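Beta-galactosidase (Trichoderma reesei, PDB 3OGR) probably hydrolyses terminal non-reducing beta-D-galactose residues in beta-D-galactosides, as a glycoside hydrolase of family 35. Local coordinates at residues P49-V54 and A121-G126. Sequence-based numbering, arbitrary orientation.
With GAL (beta-D-galactopyranose), chain E.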
loop_
_atom_site.group_PDB
_atom_site.type_symbol
_atom_site.label_atom_id
_atom_site.label_comp_id
_atom_site.label_asym_id
_atom_site.label_seq_id
_atom_site.Cartn_x
_atom_site.Cartn_y
_atom_site.Cartn_z
ATOM N N PRO A 49 -1.140 8.412 -0.235
ATOM C CA PRO A 49 -0.148 9.505 -0.464
ATOM C C PRO A 49 0.636 9.815 0.811
ATOM O O PRO A 49 1.812 10.133 0.724
ATOM C CB PRO A 49 -0.983 10.701 -0.927
ATOM C CG PRO A 49 -2.454 10.339 -0.591
ATOM C CD PRO A 49 -2.546 8.761 -0.604
ATOM N N PHE A 50 0.009 9.646 2.001
ATOM C CA PHE A 50 0.727 10.036 3.220
ATOM C C PHE A 50 1.806 9.069 3.633
ATOM O O PHE A 50 2.614 9.366 4.531
ATOM C CB PHE A 50 -0.266 10.252 4.370
ATOM C CG PHE A 50 -1.158 9.046 4.580
ATOM C CD1 PHE A 50 -0.678 7.958 5.387
ATOM C CD2 PHE A 50 -2.441 8.945 3.981
ATOM C CE1 PHE A 50 -1.484 6.783 5.586
ATOM C CE2 PHE A 50 -3.240 7.801 4.201
ATOM C CZ PHE A 50 -2.752 6.706 5.009
ATOM N N ARG A 51 1.860 7.933 2.967
ATOM C CA ARG A 51 2.906 6.935 3.236
ATOM C C ARG A 51 4.096 7.072 2.274
ATOM O O ARG A 51 5.056 6.289 2.371
ATOM C CB ARG A 51 2.302 5.526 3.140
ATOM C CG ARG A 51 1.628 5.142 4.493
ATOM C CD ARG A 51 0.746 3.878 4.348
ATOM N NE ARG A 51 0.599 3.262 5.698
ATOM C CZ ARG A 51 -0.534 2.681 6.139
ATOM N NH1 ARG A 51 -1.715 2.769 5.425
ATOM N NH2 ARG A 51 -0.531 2.068 7.339
ATOM N N LEU A 52 4.097 8.120 1.460
ATOM C CA LEU A 52 5.263 8.412 0.553
ATOM C C LEU A 52 5.369 9.929 0.488
ATOM O O LEU A 52 4.789 10.562 -0.404
ATOM C CB LEU A 52 5.032 7.806 -0.833
ATOM C CG LEU A 52 6.156 8.039 -1.837
ATOM C CD1 LEU A 52 7.536 7.586 -1.316
ATOM C CD2 LEU A 52 5.851 7.368 -3.149
ATOM N N PRO A 53 6.076 10.504 1.446
ATOM C CA PRO A 53 6.172 12.008 1.554
ATOM C C PRO A 53 7.260 12.526 0.616
ATOM O O PRO A 53 8.061 13.399 0.986
ATOM C CB PRO A 53 6.537 12.205 3.043
ATOM C CG PRO A 53 7.370 10.977 3.386
ATOM C CD PRO A 53 6.753 9.813 2.579
ATOM N N VAL A 54 7.177 12.121 -0.645
ATOM C CA VAL A 54 8.117 12.615 -1.696
ATOM C C VAL A 54 7.207 12.890 -2.883
ATOM O O VAL A 54 6.913 11.969 -3.678
ATOM C CB VAL A 54 9.172 11.582 -2.074
ATOM C CG1 VAL A 54 10.119 12.176 -3.157
ATOM C CG2 VAL A 54 10.007 11.132 -0.866
ATOM N N ALA A 121 -6.868 1.184 8.126
ATOM C CA ALA A 121 -5.641 1.383 7.314
ATOM C C ALA A 121 -4.344 1.048 7.987
ATOM O O ALA A 121 -3.247 1.301 7.462
ATOM C CB ALA A 121 -5.543 2.820 6.710
ATOM N N GLU A 122 -4.437 0.411 9.144
ATOM C CA GLU A 122 -3.228 0.148 9.992
ATOM C C GLU A 122 -2.446 1.441 10.287
ATOM O O GLU A 122 -1.240 1.423 10.472
ATOM C CB GLU A 122 -2.300 -0.917 9.363
ATOM C CG GLU A 122 -3.014 -2.320 9.424
ATOM C CD GLU A 122 -4.137 -2.507 8.425
ATOM O OE1 GLU A 122 -3.890 -2.330 7.188
ATOM O OE2 GLU A 122 -5.286 -2.897 8.855
ATOM N N VAL A 123 -3.188 2.542 10.381
ATOM C CA VAL A 123 -2.549 3.816 10.828
ATOM C C VAL A 123 -2.974 4.126 12.263
ATOM O O VAL A 123 -4.007 3.619 12.751
ATOM C CB VAL A 123 -2.906 5.039 9.886
ATOM C CG1 VAL A 123 -2.476 4.791 8.460
ATOM C CG2 VAL A 123 -4.351 5.514 10.026
ATOM N N SER A 124 -2.194 4.988 12.901
ATOM C CA SER A 124 -2.472 5.363 14.317
ATOM C C SER A 124 -3.881 5.925 14.396
ATOM O O SER A 124 -4.263 6.811 13.584
ATOM C CB SER A 124 -1.477 6.439 14.774
ATOM O OG SER A 124 -1.662 6.662 16.169
ATOM N N GLY A 125 -4.639 5.371 15.351
ATOM C CA GLY A 125 -6.024 5.823 15.614
ATOM C C GLY A 125 -6.980 5.419 14.491
ATOM O O GLY A 125 -8.149 5.828 14.523
ATOM N N GLY A 126 -6.528 4.653 13.487
ATOM C CA GLY A 126 -7.356 4.399 12.312
ATOM C C GLY A 126 -7.714 5.690 11.614
ATOM O O GLY A 126 -8.669 5.714 10.840
HETATM C C1 GAL E . -9.796 -3.562 5.509
HETATM C C2 GAL E . -9.791 -2.061 5.948
HETATM C C3 GAL E . -8.494 -1.395 5.536
HETATM C C4 GAL E . -7.298 -2.187 6.078
HETATM C C5 GAL E . -7.433 -3.632 5.607
HETATM C C6 GAL E . -6.373 -4.588 6.195
HETATM O O1 GAL E . -10.810 -4.318 6.169
HETATM O O2 GAL E . -10.868 -1.406 5.282
HETATM O O3 GAL E . -8.445 -0.077 6.062
HETATM O O4 GAL E . -7.375 -2.135 7.500
HETATM O O5 GAL E . -8.681 -4.182 6.077
HETATM O O6 GAL E . -5.089 -4.189 5.721
#
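Arg51 meets Ala121 end-on, spending both terminal nitrogens on hydrogen bonds to one carbonyl oxygen: NH1 lies 2.9 Å and NH2 2.8 Å from Ala121 O. Donors and acceptor are coplanar, the oxygen sitting only 1° out of the guanidinium plane and the two nitrogens in the carbonyl plane. The arginine gets there because its chain runs extended from CG to NE (chi2 167°, chi3 157°). Its rotation is fixed further by NE hydrogen-bonded to Asn329 OD1 and NH1 to His48 ND1, while Tyr342 adds a cation-pi contact.

Van der Waals packing centres on Val123. Its CG1 stands 3.3 Å above one face of the Arg51 guanidinium, offset toward the rim, and the same methyl makes an apolar contact with CE1 of Phe50 at 3.6 Å, the ring meeting it obliquely.

Both segments lie in loops that follow parallel strands of the family 35 TIM barrel, 38-47 and 110-116, the first opening with a short 3-10 turn at 49-51, and the second reaches the galactose pocket directly. There Ala121 N donates to O3 of the galactose over 2.9 Å, with a weak bond to O4. The carboxylate of Glu122, on a chain bent at chi2, receives the sugar's O4 at OE2 (2.6 Å) and its O6 at OE1 (2.7 Å); the hydroxyl of Tyr342 is also hydrogen-bonded to OE1. Arg51 is thus second shell, holding the carbonyl of the very residue whose amide meets the sugar. A methionine in its place would probably leave Ala121 O without its two donors and its peptide less firmly set.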